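Local atomic coordinates of uncharacterized protein (Pyrococcus horikoshii, PDB entry 2P8T), a protein that is of unknown function, may bind ATP and act as an aminoacyl-tRNA ligase, and joins a helix-turn-helix-type domain to a second domain. Residues Leu51-Leu54 with Ser55-Ile59; Thr70-Gly73 with Lys74-Asp78; Arg142-Lys145 with Glu146-Glu150; Glu112-Asp115 with Glu116-Phe120; Val182-Ile185 with Leu186-Glu190. All coordinates share one frame; numbering follows the deposited sequence.

Contact 1: Leu51-Leu54 with Ser55-Ile59; sequences LRKL and SHLDI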
loop_
_atom_site.group_PDB
_atom_site.type_symbol
_atom_site.label_atom_id
_atom_site.label_comp_id
_atom_site.label_asym_id
_atom_site.label_seq_id
_atom_site.Cartn_x
_atom_site.Cartn_y
_atom_site.Cartn_z
ATOM N N LEU A 51 17.269 -4.854 2.337
ATOM C CA LEU A 51 17.327 -6.225 1.781
ATOM C C LEU A 51 18.207 -7.151 2.617
ATOM O O LEU A 51 17.894 -8.333 2.808
ATOM C CB LEU A 51 17.756 -6.223 0.315
ATOM C CG LEU A 51 16.817 -5.530 -0.684
ATOM C CD1 LEU A 51 17.373 -5.635 -2.072
ATOM C CD2 LEU A 51 15.410 -6.115 -0.650
ATOM N N ARG A 52 19.298 -6.605 3.158
ATOM C CA ARG A 52 20.108 -7.393 4.077
ATOM C C ARG A 52 19.353 -7.755 5.343
ATOM O O ARG A 52 19.416 -8.898 5.783
ATOM C CB ARG A 52 21.457 -6.740 4.373
ATOM C CG ARG A 52 22.591 -7.241 3.478
ATOM C CD ARG A 52 22.074 -7.848 2.171
ATOM N NE ARG A 52 22.928 -7.570 1.019
ATOM C CZ ARG A 52 22.624 -6.687 0.072
ATOM N NH1 ARG A 52 21.496 -5.992 0.152
ATOM N NH2 ARG A 52 23.456 -6.499 -0.946
ATOM N N LYS A 53 18.614 -6.809 5.930
ATOM C CA LYS A 53 17.846 -7.148 7.118
ATOM C C LYS A 53 16.811 -8.212 6.785
ATOM O O LYS A 53 16.651 -9.166 7.536
ATOM C CB LYS A 53 17.157 -5.920 7.737
ATOM C CG LYS A 53 16.547 -6.199 9.108
ATOM C CD LYS A 53 17.623 -6.385 10.171
ATOM C CE LYS A 53 16.992 -6.600 11.540
ATOM N NZ LYS A 53 18.075 -6.714 12.561
ATOM N N LEU A 54 16.121 -8.041 5.658
ATOM C CA LEU A 54 15.142 -9.060 5.231
ATOM C C LEU A 54 15.809 -10.422 5.051
ATOM O O LEU A 54 15.260 -11.433 5.494
ATOM C CB LEU A 54 14.416 -8.627 3.960
ATOM C CG LEU A 54 13.471 -7.446 4.142
ATOM C CD1 LEU A 54 12.983 -7.010 2.792
ATOM C CD2 LEU A 54 12.284 -7.788 5.062
ATOM N N SER A 55 17.027 -10.439 4.501
ATOM C CA SER A 55 17.787 -11.701 4.369
ATOM C C SER A 55 18.151 -12.352 5.716
ATOM O O SER A 55 17.995 -13.564 5.899
ATOM C CB SER A 55 19.067 -11.489 3.531
ATOM O OG SER A 55 19.705 -12.753 3.320
ATOM N N HIS A 56 18.624 -11.537 6.667
ATOM C CA HIS A 56 19.009 -12.030 7.981
ATOM C C HIS A 56 17.820 -12.645 8.676
ATOM O O HIS A 56 17.943 -13.681 9.331
ATOM C CB HIS A 56 19.609 -10.906 8.854
ATOM C CG HIS A 56 20.854 -10.316 8.276
ATOM N ND1 HIS A 56 21.356 -9.095 8.678
ATOM C CD2 HIS A 56 21.656 -10.745 7.275
ATOM C CE1 HIS A 56 22.429 -8.808 7.962
ATOM N NE2 HIS A 56 22.632 -9.790 7.098
ATOM N N LEU A 57 16.658 -12.030 8.475
ATOM C CA LEU A 57 15.436 -12.466 9.116
ATOM C C LEU A 57 14.736 -13.616 8.367
ATOM O O LEU A 57 13.651 -14.036 8.764
ATOM C CB LEU A 57 14.497 -11.266 9.278
ATOM C CG LEU A 57 14.885 -10.329 10.431
ATOM C CD1 LEU A 57 13.991 -9.122 10.365
ATOM C CD2 LEU A 57 14.775 -11.011 11.789
ATOM N N ASP A 58 15.374 -14.109 7.311
ATOM C CA ASP A 58 14.869 -15.249 6.506
ATOM C C ASP A 58 13.510 -14.910 5.894
ATOM O O ASP A 58 12.618 -15.767 5.798
ATOM C CB ASP A 58 14.767 -16.534 7.332
ATOM C CG ASP A 58 14.450 -17.768 6.470
ATOM O OD1 ASP A 58 14.926 -17.816 5.316
ATOM O OD2 ASP A 58 13.707 -18.662 6.955
ATOM N N ILE A 59 13.356 -13.650 5.503
ATOM C CA ILE A 59 12.118 -13.211 4.877
ATOM C C ILE A 59 12.272 -13.240 3.377
ATOM O O ILE A 59 11.323 -13.551 2.659
ATOM C CB ILE A 59 11.660 -11.838 5.405
ATOM C CG1 ILE A 59 11.213 -12.000 6.864
ATOM C CG2 ILE A 59 10.520 -11.262 4.569
ATOM C CD1 ILE A 59 10.942 -10.653 7.594
#
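L54 and I59 make the tight side of this helix end. CD2 of L54 meets CG2 of I59 at 3.9 Å, the two side chains crossing at a slant. The backbone draws them together, because I59 N gives a straight bond to L54 O (2.9 Å, 163° at the hydrogen). L54 also lies on I60 of strand 60-62, and I59 on I76 of helix 71-81, so both are buried. The helix stops here in a Schellman motif, within the N-terminal domain of the helix-turn-helix clan. D58 takes a positive phi (60°). The motif's two bonds are I59 N to L54 O and D58 N to S55 O, the latter 3.0 Å long. One turn earlier, S55 N reaches L51 O at 2.8 Å. The other side of the helix is looser and more exposed. H56 CG sits beside the backbone N (chi1 -62°), which lays the imidazole back over the preceding turn. R52 O then lies 3.2 Å above the ring plane, over its centre; this is a face contact, and the main-chain H56 N is what bonds to that oxygen. K53 bends its chain at chi2 and only grazes L57, CG to CD1 at 4.1 Å. Both of these side chains are partly exposed.

Contact 2: Thr70-Gly73 with Lys74-Asp78; sequences TLKG and KEIRD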
loop_
_atom_site.group_PDB
_atom_site.type_symbol
_atom_site.label_atom_id
_atom_site.label_comp_id
_atom_site.label_asym_id
_atom_site.label_seq_id
_atom_site.Cartn_x
_atom_site.Cartn_y
_atom_site.Cartn_z
ATOM N N THR A 70 10.854 -16.060 0.971
ATOM C CA THR A 70 11.008 -17.395 1.544
ATOM C C THR A 70 9.623 -17.882 1.978
ATOM O O THR A 70 8.635 -17.163 1.806
ATOM C CB THR A 70 11.897 -17.349 2.790
ATOM O OG1 THR A 70 11.232 -16.571 3.802
ATOM C CG2 THR A 70 13.280 -16.725 2.473
ATOM N N LEU A 71 9.556 -19.076 2.570
ATOM C CA LEU A 71 8.296 -19.575 3.135
ATOM C C LEU A 71 7.778 -18.649 4.248
ATOM O O LEU A 71 6.589 -18.317 4.289
ATOM C CB LEU A 71 8.437 -21.019 3.610
ATOM C CG LEU A 71 8.870 -21.990 2.493
ATOM C CD1 LEU A 71 9.108 -23.402 3.043
ATOM C CD2 LEU A 71 7.904 -22.005 1.293
ATOM N N LYS A 72 8.685 -18.189 5.105
ATOM C CA LYS A 72 8.336 -17.155 6.095
ATOM C C LYS A 72 7.830 -15.866 5.421
ATOM O O LYS A 72 6.798 -15.314 5.839
ATOM C CB LYS A 72 9.538 -16.880 7.012
ATOM C CG LYS A 72 9.277 -15.819 8.070
ATOM C CD LYS A 72 10.538 -15.467 8.807
ATOM C CE LYS A 72 10.299 -14.253 9.716
ATOM N NZ LYS A 72 11.528 -13.969 10.516
ATOM N N GLY A 73 8.525 -15.400 4.380
ATOM C CA GLY A 73 8.124 -14.195 3.650
ATOM C C GLY A 73 6.758 -14.319 2.972
ATOM O O GLY A 73 5.966 -13.375 2.973
ATOM N N LYS A 74 6.493 -15.494 2.389
ATOM C CA LYS A 74 5.182 -15.799 1.806
ATOM C C LYS A 74 4.043 -15.849 2.831
ATOM O O LYS A 74 2.921 -15.412 2.531
ATOM C CB LYS A 74 5.242 -17.133 1.040
ATOM C CG LYS A 74 3.915 -17.539 0.398
ATOM C CD LYS A 74 3.648 -16.714 -0.876
ATOM C CE LYS A 74 2.582 -17.366 -1.752
ATOM N NZ LYS A 74 1.243 -17.310 -1.137
ATOM N N GLU A 75 4.314 -16.382 4.019
ATOM C CA GLU A 75 3.310 -16.448 5.074
ATOM C C GLU A 75 3.000 -15.021 5.525
ATOM O O GLU A 75 1.853 -14.678 5.808
ATOM C CB GLU A 75 3.781 -17.271 6.278
ATOM C CG GLU A 75 3.945 -18.774 6.019
ATOM C CD GLU A 75 4.482 -19.520 7.228
ATOM O OE1 GLU A 75 5.366 -18.971 7.937
ATOM O OE2 GLU A 75 4.032 -20.665 7.467
ATOM N N ILE A 76 4.036 -14.191 5.586
ATOM C CA ILE A 76 3.835 -12.785 5.940
ATOM C C ILE A 76 2.978 -12.052 4.911
ATOM O O ILE A 76 2.026 -11.372 5.283
ATOM C CB ILE A 76 5.172 -12.050 6.174
ATOM C CG1 ILE A 76 5.773 -12.501 7.504
ATOM C CG2 ILE A 76 4.953 -10.522 6.205
ATOM C CD1 ILE A 76 7.278 -12.130 7.675
ATOM N N ARG A 77 3.321 -12.196 3.631
ATOM C CA ARG A 77 2.554 -11.590 2.538
ATOM C C ARG A 77 1.103 -12.068 2.514
ATOM O O ARG A 77 0.181 -11.279 2.272
ATOM C CB ARG A 77 3.198 -11.900 1.191
ATOM C CG ARG A 77 2.824 -10.886 0.106
ATOM C CD ARG A 77 3.471 -11.177 -1.257
ATOM N NE ARG A 77 3.262 -10.028 -2.148
ATOM C CZ ARG A 77 2.106 -9.767 -2.770
ATOM N NH1 ARG A 77 1.082 -10.593 -2.636
ATOM N NH2 ARG A 77 1.973 -8.695 -3.535
ATOM N N ASP A 78 0.899 -13.363 2.746
ATOM C CA ASP A 78 -0.464 -13.905 2.767
ATOM C C ASP A 78 -1.286 -13.267 3.871
ATOM O O ASP A 78 -2.454 -12.898 3.670
ATOM C CB ASP A 78 -0.459 -15.434 2.895
ATOM C CG ASP A 78 0.049 -16.125 1.649
ATOM O OD1 ASP A 78 0.192 -15.473 0.592
ATOM O OD2 ASP A 78 0.300 -17.348 1.723
#
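Backbone bonds tie T70-G73 to K74-D78. K74 N donates to T70 O at 2.8 Å, and E75, I76 and R77 follow with bonds to L71, K72 and G73. Capping comes next. OG1 of T70 accepts from G73 N at 3.0 Å, nearly straight at 166°. A chi1 of 65° turns the hydroxyl toward that N-H. The same OG1 also bonds to D58 O, so it links the helix start to the turn that follows helix 44-56. Charged side chains form a third group. K74 bends at chi2 and chi4 and brings NZ to D78 OD1 at 2.7 Å, on the syn side of the carboxylate; the bond to OD2 is weaker. This salt bridge spans one turn. R77 stays extended and reaches away, with a salt bridge to E86 and hydrogen bonds to I24 O and F25 O. K72 NZ makes a hydrogen bond to L57 O. Apolar contact is slight: CD1 of I76 passes CG of K72 at 4.2 Å. G73 is buried and adds backbone alone. T70 is thus a classic threonine N-cap, opening helix 71-81 directly after the second strand of the small 60-62/67-69 hairpin.

Contact 3: Arg142-Lys145 with Glu146-Glu150; sequences RPLK and EMYPE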
loop_
_atom_site.group_PDB
_atom_site.type_symbol
_atom_site.label_atom_id
_atom_site.label_comp_id
_atom_site.label_asym_id
_atom_site.label_seq_id
_atom_site.Cartn_x
_atom_site.Cartn_y
_atom_site.Cartn_z
ATOM N N ARG A 142 -22.166 9.084 -2.100
ATOM C CA ARG A 142 -22.163 9.155 -3.559
ATOM C C ARG A 142 -21.072 8.240 -4.139
ATOM O O ARG A 142 -19.985 8.106 -3.549
ATOM C CB ARG A 142 -21.994 10.616 -4.029
ATOM C CG ARG A 142 -20.627 11.230 -3.698
ATOM C CD ARG A 142 -20.596 12.773 -3.775
ATOM N NE ARG A 142 -19.224 13.260 -3.856
ATOM C CZ ARG A 142 -18.457 13.603 -2.819
ATOM N NH1 ARG A 142 -18.919 13.565 -1.578
ATOM N NH2 ARG A 142 -17.207 13.999 -3.039
ATOM N N PRO A 143 -21.352 7.579 -5.277
ATOM C CA PRO A 143 -20.338 6.684 -5.824
ATOM C C PRO A 143 -19.125 7.404 -6.359
ATOM O O PRO A 143 -19.246 8.477 -6.967
ATOM C CB PRO A 143 -21.075 5.973 -6.964
ATOM C CG PRO A 143 -22.522 6.140 -6.614
ATOM C CD PRO A 143 -22.589 7.518 -6.073
ATOM N N LEU A 144 -17.961 6.821 -6.094
ATOM C CA LEU A 144 -16.710 7.181 -6.753
ATOM C C LEU A 144 -16.787 7.237 -8.288
ATOM O O LEU A 144 -16.186 8.104 -8.904
ATOM C CB LEU A 144 -15.653 6.137 -6.387
ATOM C CG LEU A 144 -14.298 6.209 -7.084
ATOM C CD1 LEU A 144 -13.576 7.522 -6.701
ATOM C CD2 LEU A 144 -13.450 4.985 -6.745
ATOM N N LYS A 145 -17.479 6.278 -8.909
ATOM C CA LYS A 145 -17.439 6.160 -10.377
ATOM C C LYS A 145 -18.073 7.350 -11.121
ATOM O O LYS A 145 -17.852 7.540 -12.334
ATOM C CB LYS A 145 -18.092 4.845 -10.833
ATOM C CG LYS A 145 -19.571 4.783 -10.551
ATOM C CD LYS A 145 -20.116 3.387 -10.831
ATOM C CE LYS A 145 -21.332 3.093 -9.965
ATOM N NZ LYS A 145 -22.421 4.106 -10.066
ATOM N N GLU A 146 -18.848 8.150 -10.399
ATOM C CA GLU A 146 -19.422 9.374 -10.964
ATOM C C GLU A 146 -18.353 10.422 -11.236
ATOM O O GLU A 146 -18.447 11.172 -12.202
ATOM C CB GLU A 146 -20.473 9.947 -10.037
ATOM C CG GLU A 146 -21.694 9.057 -9.896
ATOM C CD GLU A 146 -22.876 9.791 -9.322
ATOM O OE1 GLU A 146 -22.674 10.727 -8.501
ATOM O OE2 GLU A 146 -24.013 9.421 -9.696
ATOM N N MET A 147 -17.328 10.461 -10.385
ATOM C CA MET A 147 -16.217 11.405 -10.560
ATOM C C MET A 147 -15.049 10.762 -11.283
ATOM O O MET A 147 -14.395 11.419 -12.089
ATOM C CB MET A 147 -15.718 11.939 -9.191
ATOM C CG MET A 147 -16.730 12.764 -8.363
ATOM S SD MET A 147 -15.999 13.603 -6.903
ATOM C CE MET A 147 -14.884 14.737 -7.799
ATOM N N TYR A 148 -14.754 9.489 -10.963
ATOM C CA TYR A 148 -13.567 8.796 -11.493
ATOM C C TYR A 148 -13.869 7.383 -12.023
ATOM O O TYR A 148 -13.476 6.375 -11.421
ATOM C CB TYR A 148 -12.437 8.724 -10.449
ATOM C CG TYR A 148 -12.009 10.094 -9.984
ATOM C CD1 TYR A 148 -11.114 10.868 -10.736
ATOM C CD2 TYR A 148 -12.515 10.618 -8.820
ATOM C CE1 TYR A 148 -10.734 12.151 -10.308
ATOM C CE2 TYR A 148 -12.145 11.892 -8.386
ATOM C CZ TYR A 148 -11.248 12.636 -9.129
ATOM O OH TYR A 148 -10.929 13.895 -8.668
ATOM N N PRO A 149 -14.537 7.316 -13.188
ATOM C CA PRO A 149 -15.003 6.023 -13.700
ATOM C C PRO A 149 -13.895 5.022 -14.054
ATOM O O PRO A 149 -14.055 3.830 -13.804
ATOM C CB PRO A 149 -15.821 6.411 -14.950
ATOM C CG PRO A 149 -15.297 7.758 -15.357
ATOM C CD PRO A 149 -14.848 8.443 -14.092
ATOM N N GLU A 150 -12.795 5.486 -14.632
ATOM C CA GLU A 150 -11.692 4.599 -14.971
ATOM C C GLU A 150 -10.962 4.069 -13.727
ATOM O O GLU A 150 -10.527 2.906 -13.693
ATOM C CB GLU A 150 -10.734 5.254 -15.967
ATOM C CG GLU A 150 -11.339 5.464 -17.371
ATOM C CD GLU A 150 -11.986 4.198 -17.966
ATOM O OE1 GLU A 150 -11.365 3.118 -17.952
ATOM O OE2 GLU A 150 -13.129 4.292 -18.462
#
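L144 and Y148 form the apolar heart of this turn. L144 sets CG away from its backbone N (chi1 173°), and a chi2 of 64° swings CD1 toward the tyrosine. CD1 meets Y148 CD2 at 3.9 Å, the side chains crossing at about a right angle. CD1 approaches the ring obliquely. The hydroxyl of Y148 bonds to D93. The backbone closes the turn round L144 O, which two N-H groups grip. Y148 N comes almost straight on at 2.9 Å (167° at the hydrogen). M147 N, at 3.0 Å, stands well above the carbonyl plane. A weaker bond runs from E146 N to P143 O. The outer side chains meet more lightly. E146 extends beyond CG and lays its CD 4.0 Å from CD of P143, a slanting contact of carboxylate carbon and proline ring. R142 holds CG between its backbone N and carbonyl carbon, then runs extended to NE. M147 bends at chi3. R142 NH2 ends 4.1 Å from M147 SD, and the sulfur lies at the edge of the guanidinium, near its plane. The main polar partner of R142 is D140, and F137 adds a cation-pi contact. The turn follows strand 134-136, and Y148 is the N-cap residue of helix 149-154. L144 packs on M126 and L128 of strand 124-131 and on A152 of that helix, with Y148 also on M126.

Contact 4: Glu112-Asp115 with Glu116-Phe120; sequences ELRD and EAIKF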
loop_
_atom_site.group_PDB
_atom_site.type_symbol
_atom_site.label_atom_id
_atom_site.label_comp_id
_atom_site.label_asym_id
_atom_site.label_seq_id
_atom_site.Cartn_x
_atom_site.Cartn_y
_atom_site.Cartn_z
ATOM N N GLU A 112 -8.483 13.464 7.879
ATOM C CA GLU A 112 -7.268 13.247 8.661
ATOM C C GLU A 112 -6.299 12.331 7.924
ATOM O O GLU A 112 -5.097 12.600 7.839
ATOM C CB GLU A 112 -7.623 12.691 10.047
ATOM C CG GLU A 112 -8.521 13.619 10.860
ATOM C CD GLU A 112 -8.581 13.265 12.333
ATOM O OE1 GLU A 112 -7.943 12.268 12.740
ATOM O OE2 GLU A 112 -9.271 13.989 13.089
ATOM N N LEU A 113 -6.827 11.258 7.342
ATOM C CA LEU A 113 -5.975 10.329 6.608
ATOM C C LEU A 113 -5.406 10.974 5.341
ATOM O O LEU A 113 -4.258 10.728 4.979
ATOM C CB LEU A 113 -6.748 9.048 6.283
ATOM C CG LEU A 113 -7.214 8.228 7.497
ATOM C CD1 LEU A 113 -8.002 7.017 7.040
ATOM C CD2 LEU A 113 -6.050 7.784 8.359
ATOM N N ARG A 114 -6.213 11.811 4.683
ATOM C CA ARG A 114 -5.742 12.522 3.515
ATOM C C ARG A 114 -4.534 13.387 3.881
ATOM O O ARG A 114 -3.548 13.401 3.169
ATOM C CB ARG A 114 -6.834 13.411 2.934
ATOM C CG ARG A 114 -6.350 14.190 1.716
ATOM C CD ARG A 114 -7.294 15.271 1.317
ATOM N NE ARG A 114 -7.675 16.222 2.374
ATOM C CZ ARG A 114 -7.002 17.317 2.698
ATOM N NH1 ARG A 114 -5.855 17.588 2.099
ATOM N NH2 ARG A 114 -7.461 18.134 3.644
ATOM N N ASP A 115 -4.648 14.117 4.986
ATOM C CA ASP A 115 -3.585 15.018 5.450
ATOM C C ASP A 115 -2.309 14.235 5.759
ATOM O O ASP A 115 -1.199 14.679 5.421
ATOM C CB ASP A 115 -4.058 15.796 6.683
ATOM C CG ASP A 115 -5.157 16.803 6.359
ATOM O OD1 ASP A 115 -5.341 17.138 5.164
ATOM O OD2 ASP A 115 -5.839 17.269 7.305
ATOM N N GLU A 116 -2.466 13.064 6.383
ATOM C CA GLU A 116 -1.323 12.163 6.614
ATOM C C GLU A 116 -0.738 11.677 5.297
ATOM O O GLU A 116 0.482 11.573 5.171
ATOM C CB GLU A 116 -1.697 10.976 7.521
ATOM C CG GLU A 116 -1.963 11.337 8.988
ATOM C CD GLU A 116 -0.869 12.204 9.607
ATOM O OE1 GLU A 116 0.309 11.784 9.596
ATOM O OE2 GLU A 116 -1.191 13.320 10.076
ATOM N N ALA A 117 -1.580 11.409 4.291
ATOM C CA ALA A 117 -1.044 10.951 2.986
ATOM C C ALA A 117 -0.220 12.048 2.300
ATOM O O ALA A 117 0.832 11.785 1.742
ATOM C CB ALA A 117 -2.165 10.485 2.061
ATOM N N ILE A 118 -0.722 13.280 2.348
ATOM C CA ILE A 118 -0.003 14.421 1.766
ATOM C C ILE A 118 1.341 14.682 2.496
ATOM O O ILE A 118 2.349 15.024 1.848
ATOM C CB ILE A 118 -0.918 15.675 1.657
ATOM C CG1 ILE A 118 -2.048 15.411 0.638
ATOM C CG2 ILE A 118 -0.119 16.897 1.185
ATOM C CD1 ILE A 118 -3.180 16.416 0.681
ATOM N N LYS A 119 1.361 14.488 3.816
ATOM C CA LYS A 119 2.620 14.522 4.594
ATOM C C LYS A 119 3.640 13.497 4.091
ATOM O O LYS A 119 4.841 13.748 4.127
ATOM C CB LYS A 119 2.367 14.305 6.093
ATOM C CG LYS A 119 1.784 15.490 6.814
ATOM C CD LYS A 119 1.640 15.182 8.286
ATOM C CE LYS A 119 0.798 16.224 8.973
ATOM N NZ LYS A 119 0.740 15.965 10.436
ATOM N N PHE A 120 3.145 12.351 3.620
ATOM C CA PHE A 120 3.967 11.292 2.992
ATOM C C PHE A 120 4.103 11.458 1.475
ATOM O O PHE A 120 4.277 10.486 0.735
ATOM C CB PHE A 120 3.394 9.914 3.341
ATOM C CG PHE A 120 4.314 9.042 4.171
ATOM C CD1 PHE A 120 4.533 9.312 5.517
ATOM C CD2 PHE A 120 4.926 7.924 3.601
ATOM C CE1 PHE A 120 5.362 8.494 6.283
ATOM C CE2 PHE A 120 5.763 7.089 4.367
ATOM C CZ PHE A 120 5.980 7.382 5.701
HETATM O O HOH W 1 -4.112 14.080 10.006
#
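E112 O is gripped by two donors. E116 N bonds to it at 3.0 Å in the helical pattern, and a water donates to it at 2.8 Å. The same water donates to E116 OE2 at 3.0 Å, so it bridges backbone and carboxylate. E116 is bent at chi2 (-49°), which folds the carboxylate back toward this site. K119 NZ adds a weak salt bridge to OE2. These are successive turns of helix 110-119, an amphipathic helix packed on the five-stranded sheet. L113 and A117 touch strand 124-131 and helix 172-187. A117 N bonds to L113 O at 2.8 Å. An adjacent, more exposed side carries R114 and I118, which lie alongside each other and point the same way. CD1 of I118 comes to the edge of the guanidinium, a short, tight approach of 3.2 Å to NH1 of R114. R114 also pairs with D115, NH2 to OD1 at 2.8 Å. That oxygen lies well out of the guanidinium plane, leaving a purely electrostatic pairing.

Contact 5: Val182-Ile185 with Leu186-Glu190; sequences VAYI and LKKEE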
loop_
_atom_site.group_PDB
_atom_site.type_symbol
_atom_site.label_atom_id
_atom_site.label_comp_id
_atom_site.label_asym_id
_atom_site.label_seq_id
_atom_site.Cartn_x
_atom_site.Cartn_y
_atom_site.Cartn_z
ATOM N N VAL A 182 -1.157 5.264 4.763
ATOM C CA VAL A 182 -2.570 5.294 5.188
ATOM C C VAL A 182 -3.054 3.912 5.637
ATOM O O VAL A 182 -3.702 3.757 6.685
ATOM C CB VAL A 182 -3.499 5.890 4.074
ATOM C CG1 VAL A 182 -4.961 5.899 4.538
ATOM C CG2 VAL A 182 -3.037 7.321 3.664
ATOM N N ALA A 183 -2.705 2.887 4.849
ATOM C CA ALA A 183 -3.002 1.498 5.193
ATOM C C ALA A 183 -2.452 1.130 6.564
ATOM O O ALA A 183 -3.161 0.531 7.422
ATOM C CB ALA A 183 -2.421 0.587 4.123
ATOM N N TYR A 184 -1.186 1.498 6.780
ATOM C CA TYR A 184 -0.529 1.265 8.071
ATOM C C TYR A 184 -1.231 1.963 9.245
ATOM O O TYR A 184 -1.423 1.344 10.303
ATOM C CB TYR A 184 0.945 1.657 7.997
ATOM C CG TYR A 184 1.688 1.376 9.287
ATOM C CD1 TYR A 184 1.849 0.073 9.744
ATOM C CD2 TYR A 184 2.214 2.418 10.050
ATOM C CE1 TYR A 184 2.513 -0.203 10.943
ATOM C CE2 TYR A 184 2.883 2.152 11.260
ATOM C CZ TYR A 184 3.018 0.837 11.690
ATOM O OH TYR A 184 3.685 0.554 12.871
ATOM N N ILE A 185 -1.645 3.222 9.079
ATOM C CA ILE A 185 -2.427 3.895 10.145
ATOM C C ILE A 185 -3.690 3.085 10.497
ATOM O O ILE A 185 -4.020 2.871 11.669
ATOM C CB ILE A 185 -2.828 5.359 9.768
ATOM C CG1 ILE A 185 -1.582 6.245 9.607
ATOM C CG2 ILE A 185 -3.826 5.931 10.812
ATOM C CD1 ILE A 185 -1.806 7.499 8.799
ATOM N N LEU A 186 -4.409 2.631 9.472
ATOM C CA LEU A 186 -5.683 1.941 9.681
ATOM C C LEU A 186 -5.555 0.550 10.311
ATOM O O LEU A 186 -6.479 0.071 11.010
ATOM C CB LEU A 186 -6.415 1.812 8.334
ATOM C CG LEU A 186 -7.073 3.109 7.869
ATOM C CD1 LEU A 186 -7.439 2.998 6.387
ATOM C CD2 LEU A 186 -8.277 3.437 8.737
ATOM N N LYS A 187 -4.420 -0.099 10.061
ATOM C CA LYS A 187 -4.208 -1.491 10.480
ATOM C C LYS A 187 -2.999 -1.691 11.415
ATOM O O LYS A 187 -2.521 -2.822 11.594
ATOM C CB LYS A 187 -4.087 -2.386 9.246
ATOM C CG LYS A 187 -5.412 -2.637 8.548
ATOM C CD LYS A 187 -6.418 -3.296 9.517
ATOM C CE LYS A 187 -7.552 -3.936 8.758
ATOM N NZ LYS A 187 -8.436 -4.766 9.639
ATOM N N LYS A 188 -2.536 -0.581 12.000
ATOM C CA LYS A 188 -1.350 -0.516 12.870
ATOM C C LYS A 188 -1.303 -1.645 13.909
ATOM O O LYS A 188 -0.274 -2.304 14.083
ATOM C CB LYS A 188 -1.343 0.859 13.577
ATOM C CG LYS A 188 -0.112 1.198 14.441
ATOM C CD LYS A 188 -0.307 2.515 15.228
ATOM C CE LYS A 188 -1.281 2.385 16.414
ATOM N NZ LYS A 188 -1.056 3.446 17.489
ATOM N N GLU A 189 -2.420 -1.858 14.594
ATOM C CA GLU A 189 -2.487 -2.843 15.673
ATOM C C GLU A 189 -2.499 -4.283 15.152
ATOM O O GLU A 189 -2.315 -5.226 15.919
ATOM C CB GLU A 189 -3.704 -2.567 16.572
ATOM C CG GLU A 189 -3.668 -1.163 17.251
ATOM C CD GLU A 189 -4.930 -0.838 18.048
ATOM O OE1 GLU A 189 -5.045 -1.315 19.199
ATOM O OE2 GLU A 189 -5.791 -0.088 17.537
ATOM N N GLU A 190 -2.723 -4.457 13.852
ATOM C CA GLU A 190 -2.852 -5.794 13.291
ATOM C C GLU A 190 -1.628 -6.248 12.505
ATOM O O GLU A 190 -1.543 -7.416 12.127
ATOM C CB GLU A 190 -4.110 -5.900 12.415
ATOM C CG GLU A 190 -5.405 -5.342 13.057
ATOM C CD GLU A 190 -5.741 -5.962 14.389
ATOM O OE1 GLU A 190 -5.671 -7.210 14.497
ATOM O OE2 GLU A 190 -6.087 -5.196 15.328
#
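Y184 and K188 cross at a slant near the end of helix 172-187, which packs against helix 110-119 and the five-stranded sheet. CG of K188 is 4.2 Å from Y184 OH and lies obliquely to the ring. The tyrosine sets its ring away from the backbone N (chi1 -177°), and K188 does the same with its CG. K188 then bends at chi3 and carries its amine away. The contact therefore belongs to its aliphatic stem. Y184 also rests on V17, E18 and L21 of helix 17-26, so its ring joins the two domains. V182 and L186 form a second pair on a buried side. CG1 of V182 meets CD1 of L186 at 4.2 Å, a light apolar touch. L186 goes on to F108, and V182 to I165 of strand 163-168. I185 lies against L113 and E116 of the neighbouring helix. K187 turns its chain away at chi2, and its NZ bonds to N104 O. The helical bonding becomes less regular here. L186 N bonds to V182 O at 3.1 Å, with 158° at the hydrogen. K187 N is shared: it bonds to A183 O at 3.0 Å with a bent angle of 133°, and weakly to Y184 O at 3.3 Å.

In the fold
Along the chain the order is contact 1, contact 2, contact 4, contact 3, contact 5. Contacts 1 and 2 touch, with centres 12 Å apart. They join the end of helix 44-56 to the start of helix 71-81, across the 60-62/67-69 hairpin of the N-terminal domain. Contacts 4 and 5 also touch, with centres 13 Å apart, where helices 110-119 and 172-187 pack together beside the five-stranded sheet. Contact 3 lies about 41 Å from contact 1, centre to centre, on the opposite side of the chain's centre. Contact 5 is about 9 Å from contact 2 at the nearest atoms. It therefore sits near the junction of the two domains.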